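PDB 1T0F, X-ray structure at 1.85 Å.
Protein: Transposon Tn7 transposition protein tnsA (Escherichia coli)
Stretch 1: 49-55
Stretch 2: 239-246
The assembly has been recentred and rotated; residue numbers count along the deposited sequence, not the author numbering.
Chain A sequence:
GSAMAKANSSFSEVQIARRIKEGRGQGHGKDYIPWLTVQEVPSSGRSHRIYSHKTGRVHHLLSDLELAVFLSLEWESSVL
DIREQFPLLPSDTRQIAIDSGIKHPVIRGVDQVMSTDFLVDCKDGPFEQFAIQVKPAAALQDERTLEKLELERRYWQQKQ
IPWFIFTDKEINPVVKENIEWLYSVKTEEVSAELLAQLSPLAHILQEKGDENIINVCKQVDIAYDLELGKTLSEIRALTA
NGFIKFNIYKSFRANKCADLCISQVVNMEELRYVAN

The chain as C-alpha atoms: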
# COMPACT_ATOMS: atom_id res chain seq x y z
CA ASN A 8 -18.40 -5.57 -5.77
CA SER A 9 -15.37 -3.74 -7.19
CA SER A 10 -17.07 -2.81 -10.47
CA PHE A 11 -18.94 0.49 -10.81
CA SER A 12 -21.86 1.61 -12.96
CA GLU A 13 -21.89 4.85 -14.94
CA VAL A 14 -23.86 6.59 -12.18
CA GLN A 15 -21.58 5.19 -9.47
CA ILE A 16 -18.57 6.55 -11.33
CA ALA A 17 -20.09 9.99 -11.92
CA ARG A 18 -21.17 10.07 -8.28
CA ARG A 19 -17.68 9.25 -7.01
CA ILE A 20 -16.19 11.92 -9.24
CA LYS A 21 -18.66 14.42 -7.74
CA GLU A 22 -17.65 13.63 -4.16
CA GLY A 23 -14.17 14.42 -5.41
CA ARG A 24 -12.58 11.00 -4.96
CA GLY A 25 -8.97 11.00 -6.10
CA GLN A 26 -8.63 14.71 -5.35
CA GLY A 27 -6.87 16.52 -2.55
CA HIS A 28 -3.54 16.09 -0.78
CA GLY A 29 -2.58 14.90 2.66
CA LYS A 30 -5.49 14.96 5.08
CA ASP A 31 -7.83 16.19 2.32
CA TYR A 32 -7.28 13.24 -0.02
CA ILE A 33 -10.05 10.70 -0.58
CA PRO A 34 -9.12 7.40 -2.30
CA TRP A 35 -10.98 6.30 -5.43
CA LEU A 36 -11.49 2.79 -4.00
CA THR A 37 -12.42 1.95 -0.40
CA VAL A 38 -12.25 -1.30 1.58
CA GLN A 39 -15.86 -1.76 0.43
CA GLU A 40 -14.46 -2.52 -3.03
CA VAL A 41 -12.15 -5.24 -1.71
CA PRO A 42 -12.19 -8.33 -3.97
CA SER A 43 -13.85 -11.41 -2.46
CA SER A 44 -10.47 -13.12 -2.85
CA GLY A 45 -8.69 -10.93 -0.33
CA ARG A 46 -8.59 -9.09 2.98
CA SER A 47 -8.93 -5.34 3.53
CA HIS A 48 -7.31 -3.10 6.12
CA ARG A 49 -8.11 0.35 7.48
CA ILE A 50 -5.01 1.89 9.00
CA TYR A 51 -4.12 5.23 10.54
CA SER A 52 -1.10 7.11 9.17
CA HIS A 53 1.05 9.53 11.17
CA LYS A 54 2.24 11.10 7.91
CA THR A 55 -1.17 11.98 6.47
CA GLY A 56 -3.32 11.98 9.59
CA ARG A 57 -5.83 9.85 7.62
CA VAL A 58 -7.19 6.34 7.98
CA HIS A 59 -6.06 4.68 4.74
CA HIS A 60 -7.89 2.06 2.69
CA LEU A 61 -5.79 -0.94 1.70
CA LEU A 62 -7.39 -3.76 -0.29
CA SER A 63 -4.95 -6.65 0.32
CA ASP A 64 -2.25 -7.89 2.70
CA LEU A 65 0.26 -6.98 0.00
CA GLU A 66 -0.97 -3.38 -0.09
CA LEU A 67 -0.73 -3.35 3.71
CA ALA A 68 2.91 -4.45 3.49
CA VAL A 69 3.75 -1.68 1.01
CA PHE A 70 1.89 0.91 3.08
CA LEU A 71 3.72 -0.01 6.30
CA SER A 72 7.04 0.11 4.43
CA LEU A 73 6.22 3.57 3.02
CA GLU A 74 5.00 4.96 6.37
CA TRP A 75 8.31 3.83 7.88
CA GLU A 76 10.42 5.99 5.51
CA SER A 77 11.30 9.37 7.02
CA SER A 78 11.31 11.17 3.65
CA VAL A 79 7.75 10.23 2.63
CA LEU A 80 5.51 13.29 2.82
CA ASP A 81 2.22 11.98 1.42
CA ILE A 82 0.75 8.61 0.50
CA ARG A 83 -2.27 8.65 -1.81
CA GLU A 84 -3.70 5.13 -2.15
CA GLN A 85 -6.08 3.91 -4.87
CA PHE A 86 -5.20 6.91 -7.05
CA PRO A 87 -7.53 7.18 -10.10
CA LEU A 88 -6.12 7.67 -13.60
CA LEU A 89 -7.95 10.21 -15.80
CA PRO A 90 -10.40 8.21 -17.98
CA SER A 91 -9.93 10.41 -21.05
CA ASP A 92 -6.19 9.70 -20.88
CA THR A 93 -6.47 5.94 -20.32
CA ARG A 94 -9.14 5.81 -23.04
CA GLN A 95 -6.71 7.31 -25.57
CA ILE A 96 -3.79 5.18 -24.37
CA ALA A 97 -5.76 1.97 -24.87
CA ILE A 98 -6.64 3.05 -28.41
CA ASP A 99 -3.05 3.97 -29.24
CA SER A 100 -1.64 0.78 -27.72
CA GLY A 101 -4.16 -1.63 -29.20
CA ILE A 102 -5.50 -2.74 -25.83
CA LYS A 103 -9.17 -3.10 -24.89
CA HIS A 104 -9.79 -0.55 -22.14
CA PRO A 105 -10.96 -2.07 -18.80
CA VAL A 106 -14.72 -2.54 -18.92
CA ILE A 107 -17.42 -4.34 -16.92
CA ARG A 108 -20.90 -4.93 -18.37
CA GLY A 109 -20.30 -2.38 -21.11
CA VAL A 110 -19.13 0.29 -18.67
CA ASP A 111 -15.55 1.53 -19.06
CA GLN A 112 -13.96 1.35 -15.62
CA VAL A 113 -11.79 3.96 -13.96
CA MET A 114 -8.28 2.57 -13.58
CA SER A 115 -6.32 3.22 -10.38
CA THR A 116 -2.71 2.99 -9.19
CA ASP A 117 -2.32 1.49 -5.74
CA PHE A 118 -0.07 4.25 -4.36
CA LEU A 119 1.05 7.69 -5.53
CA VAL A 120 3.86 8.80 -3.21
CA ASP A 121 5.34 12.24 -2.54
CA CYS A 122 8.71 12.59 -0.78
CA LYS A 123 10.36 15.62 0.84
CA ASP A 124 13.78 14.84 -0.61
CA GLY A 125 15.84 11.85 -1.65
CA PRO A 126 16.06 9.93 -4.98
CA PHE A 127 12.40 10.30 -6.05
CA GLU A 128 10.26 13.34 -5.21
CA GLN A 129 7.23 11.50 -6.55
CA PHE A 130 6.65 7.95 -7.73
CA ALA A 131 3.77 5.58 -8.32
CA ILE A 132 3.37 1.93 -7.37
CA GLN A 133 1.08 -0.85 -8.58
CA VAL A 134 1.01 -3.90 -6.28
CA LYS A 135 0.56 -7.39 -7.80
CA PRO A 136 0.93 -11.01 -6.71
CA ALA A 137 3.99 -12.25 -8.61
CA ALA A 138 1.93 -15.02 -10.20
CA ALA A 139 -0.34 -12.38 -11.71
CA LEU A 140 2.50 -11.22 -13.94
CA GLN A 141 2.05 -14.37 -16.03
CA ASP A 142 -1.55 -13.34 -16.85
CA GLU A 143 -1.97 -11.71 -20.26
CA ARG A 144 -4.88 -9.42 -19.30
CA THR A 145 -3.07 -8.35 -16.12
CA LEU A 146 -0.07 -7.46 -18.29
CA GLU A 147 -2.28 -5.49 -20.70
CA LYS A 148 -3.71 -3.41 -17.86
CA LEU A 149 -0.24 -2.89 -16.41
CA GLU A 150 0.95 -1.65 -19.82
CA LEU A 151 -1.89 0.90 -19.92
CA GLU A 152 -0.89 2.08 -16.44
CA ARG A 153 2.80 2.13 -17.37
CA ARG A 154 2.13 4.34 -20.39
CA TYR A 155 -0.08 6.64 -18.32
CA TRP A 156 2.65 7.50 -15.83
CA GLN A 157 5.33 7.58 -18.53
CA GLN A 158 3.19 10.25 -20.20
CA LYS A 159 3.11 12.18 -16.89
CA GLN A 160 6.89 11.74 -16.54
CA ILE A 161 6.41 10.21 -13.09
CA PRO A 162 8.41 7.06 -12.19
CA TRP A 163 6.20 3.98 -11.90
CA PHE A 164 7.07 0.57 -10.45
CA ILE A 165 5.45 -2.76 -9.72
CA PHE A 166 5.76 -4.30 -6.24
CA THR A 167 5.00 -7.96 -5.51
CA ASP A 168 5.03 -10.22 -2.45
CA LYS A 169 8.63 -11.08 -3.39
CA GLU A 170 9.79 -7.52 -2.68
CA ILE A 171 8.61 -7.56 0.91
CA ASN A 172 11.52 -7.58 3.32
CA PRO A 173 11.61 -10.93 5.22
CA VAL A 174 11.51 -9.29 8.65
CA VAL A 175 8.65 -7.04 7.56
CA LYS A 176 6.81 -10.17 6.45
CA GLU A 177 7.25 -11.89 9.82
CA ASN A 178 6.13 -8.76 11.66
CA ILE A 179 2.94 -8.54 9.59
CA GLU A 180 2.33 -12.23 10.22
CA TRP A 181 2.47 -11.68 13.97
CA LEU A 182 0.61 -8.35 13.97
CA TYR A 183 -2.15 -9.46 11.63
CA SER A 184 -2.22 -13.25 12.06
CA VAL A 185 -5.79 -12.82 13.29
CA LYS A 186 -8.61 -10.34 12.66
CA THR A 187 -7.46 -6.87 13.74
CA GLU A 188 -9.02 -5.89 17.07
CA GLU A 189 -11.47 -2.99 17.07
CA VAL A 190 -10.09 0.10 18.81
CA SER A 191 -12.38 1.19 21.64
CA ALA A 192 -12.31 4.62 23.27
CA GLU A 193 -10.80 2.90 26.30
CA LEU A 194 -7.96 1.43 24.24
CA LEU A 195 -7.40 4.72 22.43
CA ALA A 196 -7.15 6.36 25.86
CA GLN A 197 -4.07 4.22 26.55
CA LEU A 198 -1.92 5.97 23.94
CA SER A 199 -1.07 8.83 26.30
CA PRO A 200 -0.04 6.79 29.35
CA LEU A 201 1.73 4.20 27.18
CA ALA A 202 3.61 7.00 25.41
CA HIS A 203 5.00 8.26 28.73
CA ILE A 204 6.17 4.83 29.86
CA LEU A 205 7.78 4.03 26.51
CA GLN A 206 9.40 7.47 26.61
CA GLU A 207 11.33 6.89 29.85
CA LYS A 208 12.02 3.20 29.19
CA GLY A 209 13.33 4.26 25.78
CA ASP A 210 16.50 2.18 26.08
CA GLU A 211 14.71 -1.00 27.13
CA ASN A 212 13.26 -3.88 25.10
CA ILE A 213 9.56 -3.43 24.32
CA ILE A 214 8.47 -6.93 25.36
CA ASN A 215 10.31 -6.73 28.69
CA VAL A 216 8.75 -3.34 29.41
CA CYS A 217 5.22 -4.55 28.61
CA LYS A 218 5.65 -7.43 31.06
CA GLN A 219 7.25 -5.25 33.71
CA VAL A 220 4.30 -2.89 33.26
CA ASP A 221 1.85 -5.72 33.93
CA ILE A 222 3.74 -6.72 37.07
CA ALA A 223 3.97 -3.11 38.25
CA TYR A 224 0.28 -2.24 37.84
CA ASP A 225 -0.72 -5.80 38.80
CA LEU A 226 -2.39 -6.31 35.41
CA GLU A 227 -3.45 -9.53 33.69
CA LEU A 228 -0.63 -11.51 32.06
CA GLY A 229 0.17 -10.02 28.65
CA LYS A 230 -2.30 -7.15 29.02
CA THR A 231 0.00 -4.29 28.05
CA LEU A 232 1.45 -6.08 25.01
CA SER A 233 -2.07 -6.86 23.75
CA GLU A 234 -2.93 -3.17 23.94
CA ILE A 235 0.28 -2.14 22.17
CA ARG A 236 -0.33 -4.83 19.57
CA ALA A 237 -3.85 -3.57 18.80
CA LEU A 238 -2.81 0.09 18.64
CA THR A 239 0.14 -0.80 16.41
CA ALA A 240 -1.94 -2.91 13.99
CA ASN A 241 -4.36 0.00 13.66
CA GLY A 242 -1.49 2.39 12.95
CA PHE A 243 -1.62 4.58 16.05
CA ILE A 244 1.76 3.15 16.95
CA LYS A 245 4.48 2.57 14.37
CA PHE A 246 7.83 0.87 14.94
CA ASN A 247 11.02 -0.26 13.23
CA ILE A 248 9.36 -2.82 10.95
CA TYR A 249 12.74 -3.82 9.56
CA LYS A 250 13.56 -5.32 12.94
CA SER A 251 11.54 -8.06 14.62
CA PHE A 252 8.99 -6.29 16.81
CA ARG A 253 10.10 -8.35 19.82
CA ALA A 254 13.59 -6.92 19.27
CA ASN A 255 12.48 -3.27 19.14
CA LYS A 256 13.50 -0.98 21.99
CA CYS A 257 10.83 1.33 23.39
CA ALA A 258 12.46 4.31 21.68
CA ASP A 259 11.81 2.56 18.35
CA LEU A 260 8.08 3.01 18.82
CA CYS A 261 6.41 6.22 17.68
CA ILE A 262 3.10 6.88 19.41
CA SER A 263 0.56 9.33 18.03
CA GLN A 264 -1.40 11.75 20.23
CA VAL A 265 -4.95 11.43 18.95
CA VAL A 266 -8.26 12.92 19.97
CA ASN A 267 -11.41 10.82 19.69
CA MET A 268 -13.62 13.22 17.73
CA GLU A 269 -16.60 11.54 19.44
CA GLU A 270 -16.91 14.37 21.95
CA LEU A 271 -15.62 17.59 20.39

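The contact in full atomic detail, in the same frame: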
# COMPACT_ATOMS: atom_id res chain seq x y z
N ARG A 49 -7.90 -1.07 7.29
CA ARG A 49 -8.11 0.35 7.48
C ARG A 49 -7.02 0.69 8.48
O ARG A 49 -6.99 0.14 9.59
CB ARG A 49 -9.49 0.61 8.06
CG ARG A 49 -10.61 0.47 7.04
CD ARG A 49 -10.73 1.72 6.21
NE ARG A 49 -11.85 2.55 6.66
CZ ARG A 49 -11.86 3.88 6.64
NH1 ARG A 49 -10.81 4.55 6.20
NH2 ARG A 49 -12.94 4.54 7.04
N ILE A 50 -6.11 1.57 8.10
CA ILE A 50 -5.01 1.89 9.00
C ILE A 50 -4.69 3.38 9.07
O ILE A 50 -4.65 4.08 8.06
CB ILE A 50 -3.75 1.08 8.61
CG1 ILE A 50 -2.64 1.31 9.64
CG2 ILE A 50 -3.28 1.47 7.23
CD1 ILE A 50 -1.54 0.26 9.58
N TYR A 51 -4.45 3.83 10.29
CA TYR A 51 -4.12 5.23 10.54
C TYR A 51 -2.68 5.51 10.14
O TYR A 51 -1.79 4.67 10.33
CB TYR A 51 -4.33 5.55 12.02
CG TYR A 51 -4.02 6.98 12.38
CD1 TYR A 51 -4.89 8.01 12.03
CD2 TYR A 51 -2.85 7.30 13.06
CE1 TYR A 51 -4.60 9.33 12.35
CE2 TYR A 51 -2.55 8.63 13.38
CZ TYR A 51 -3.43 9.63 13.02
OH TYR A 51 -3.14 10.94 13.34
N SER A 52 -2.44 6.70 9.59
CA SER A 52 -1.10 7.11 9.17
C SER A 52 -0.67 8.36 9.92
O SER A 52 -1.43 9.32 10.00
CB SER A 52 -1.09 7.43 7.67
OG SER A 52 -0.01 8.30 7.35
N HIS A 53 0.55 8.36 10.46
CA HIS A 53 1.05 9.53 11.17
C HIS A 53 1.43 10.60 10.15
O HIS A 53 1.34 11.80 10.42
CB HIS A 53 2.29 9.20 12.01
CG HIS A 53 2.03 8.23 13.12
ND1 HIS A 53 2.86 8.13 14.22
CD2 HIS A 53 1.07 7.29 13.28
CE1 HIS A 53 2.42 7.16 15.01
NE2 HIS A 53 1.33 6.64 14.46
N LYS A 54 1.84 10.17 8.96
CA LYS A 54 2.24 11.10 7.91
C LYS A 54 1.11 11.91 7.30
O LYS A 54 1.27 13.10 7.03
CB LYS A 54 2.99 10.36 6.80
CG LYS A 54 4.36 9.85 7.25
CD LYS A 54 5.08 9.12 6.14
CE LYS A 54 6.48 8.73 6.58
NZ LYS A 54 7.35 9.91 6.84
N THR A 55 -0.05 11.28 7.09
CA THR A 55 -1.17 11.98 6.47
C THR A 55 -2.26 12.37 7.46
O THR A 55 -3.05 13.26 7.18
CB THR A 55 -1.83 11.11 5.39
OG1 THR A 55 -2.47 9.99 6.01
CG2 THR A 55 -0.79 10.61 4.39
N THR A 239 -0.85 -0.77 17.47
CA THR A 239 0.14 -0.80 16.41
C THR A 239 -0.48 -1.30 15.10
O THR A 239 -0.23 -0.73 14.04
CB THR A 239 1.34 -1.72 16.77
OG1 THR A 239 1.97 -1.24 17.96
CG2 THR A 239 2.37 -1.71 15.65
N ALA A 240 -1.29 -2.35 15.18
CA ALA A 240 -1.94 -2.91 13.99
C ALA A 240 -2.85 -1.88 13.34
O ALA A 240 -3.00 -1.84 12.11
CB ALA A 240 -2.73 -4.15 14.37
N ASN A 241 -3.47 -1.04 14.16
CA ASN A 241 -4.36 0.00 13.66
C ASN A 241 -3.62 1.24 13.19
O ASN A 241 -4.22 2.17 12.64
CB ASN A 241 -5.39 0.37 14.73
CG ASN A 241 -6.52 -0.63 14.80
OD1 ASN A 241 -7.47 -0.54 14.03
ND2 ASN A 241 -6.42 -1.59 15.71
N GLY A 242 -2.30 1.27 13.41
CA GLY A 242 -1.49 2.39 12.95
C GLY A 242 -1.20 3.52 13.91
O GLY A 242 -0.40 4.41 13.59
N PHE A 243 -1.85 3.52 15.08
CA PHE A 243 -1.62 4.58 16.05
C PHE A 243 -0.21 4.52 16.61
O PHE A 243 0.33 5.52 17.08
CB PHE A 243 -2.67 4.50 17.16
CG PHE A 243 -4.06 4.77 16.67
CD1 PHE A 243 -4.36 5.99 16.08
CD2 PHE A 243 -5.04 3.79 16.74
CE1 PHE A 243 -5.62 6.24 15.56
CE2 PHE A 243 -6.32 4.03 16.23
CZ PHE A 243 -6.60 5.26 15.63
N ILE A 244 0.39 3.35 16.53
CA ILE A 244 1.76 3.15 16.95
C ILE A 244 2.51 2.55 15.77
O ILE A 244 2.02 1.61 15.14
CB ILE A 244 1.86 2.16 18.14
CG1 ILE A 244 1.12 2.72 19.35
CG2 ILE A 244 3.33 1.89 18.48
CD1 ILE A 244 1.09 1.76 20.53
N LYS A 245 3.66 3.12 15.44
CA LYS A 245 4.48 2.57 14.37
C LYS A 245 5.83 2.23 14.99
O LYS A 245 6.21 2.80 16.01
CB LYS A 245 4.62 3.55 13.20
CG LYS A 245 5.06 4.93 13.59
CD LYS A 245 4.64 5.96 12.53
CE LYS A 245 5.53 5.96 11.31
NZ LYS A 245 5.18 7.09 10.38
N PHE A 246 6.54 1.28 14.39
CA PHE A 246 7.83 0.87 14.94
C PHE A 246 8.83 0.56 13.84
O PHE A 246 8.55 0.76 12.67
CB PHE A 246 7.63 -0.37 15.82
CG PHE A 246 7.13 -1.58 15.07
CD1 PHE A 246 5.82 -1.66 14.62
CD2 PHE A 246 7.99 -2.65 14.81
CE1 PHE A 246 5.35 -2.79 13.93
CE2 PHE A 246 7.54 -3.78 14.13
CZ PHE A 246 6.22 -3.86 13.68
O HOH W 1 -8.57 -1.27 11.63
O HOH W 2 -5.10 -2.15 10.30
O HOH W 3 0.96 4.42 11.01
O HOH W 4 8.34 7.90 9.21

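The most unusual feature of this contact is a glycine pressed against a strand edge at a helix terminus. Gly242 is the first residue to leave helical geometry, with phi/psi of 95°/-9°, and it closes a Schellman motif in which Gly242 N bonds back to Thr239 O at 2.9 Å. At these backbone angles a CB would be jammed against the carbonyl O of the preceding residue, which by itself calls for glycine. The packing adds a second restriction: an ideal CB would lie 2.2 Å from Tyr51 O and 2.7 Å from Ile50 CG1, both clashes. With no side chain in the way, the backbones approach to 4.6 Å between the CA atoms of Tyr51 and Gly242, and Gly242 CA lies 3.5 Å from Tyr51 O with an angle of 143° at the hydrogen, a CA-H...O contact.

One direct backbone hydrogen bond joins the stretches. Tyr51 N donates to Asn241 O at 2.9 Å and 167°, nearly linear, so the strand edge satisfies a carbonyl from the helix-terminal turn. Waters extend this pairing. One donates to Arg49 O (2.9 Å) and Asn241 OD1 (2.7 Å), a second to Arg49 O (3.1 Å) and Ala240 O (2.8 Å), and a third to Tyr51 O (2.8 Å) and Gly242 O (2.9 Å); each spans two acceptors that could not bond to one another.

Ile50 leaves its CA sideways to the turn, but its end comes nearer, bringing CG1 to 3.5 Å from Asn241 O and CD1 to 3.6 Å from Ala240 O. This buried side chain thus packs against backbone.

Tyr51 points toward the turn and meets Phe243, whose CA-to-CB bond points away although its ring returns to the contact. Their planes lie at 29° with centroids 5.0 Å apart, near parallel but slid so that the rings barely overlap. The closest approach, Tyr51 CD2 to Phe243 CD1, is 3.6 Å, and Tyr51 CB sits 4.3 Å from the Phe243 ring centroid, off-centre.

His53 uses both edge and face. At its edge, NE2 donates to Gly242 O and to Phe243 O, each at 3.0 Å; the angles of 124° and 126° make both bonds weak, as expected when one N-H is shared between two carbonyls. Over one face lies the Lys245 aliphatic chain, with CD 3.4 Å from the His53 ring centroid and 18° off the normal, a CH-pi contact over the ring face. Beyond it, a fourth water weakly links Lys54 NZ (3.3 Å) and Lys245 NZ (3.5 Å), accepting from both amines.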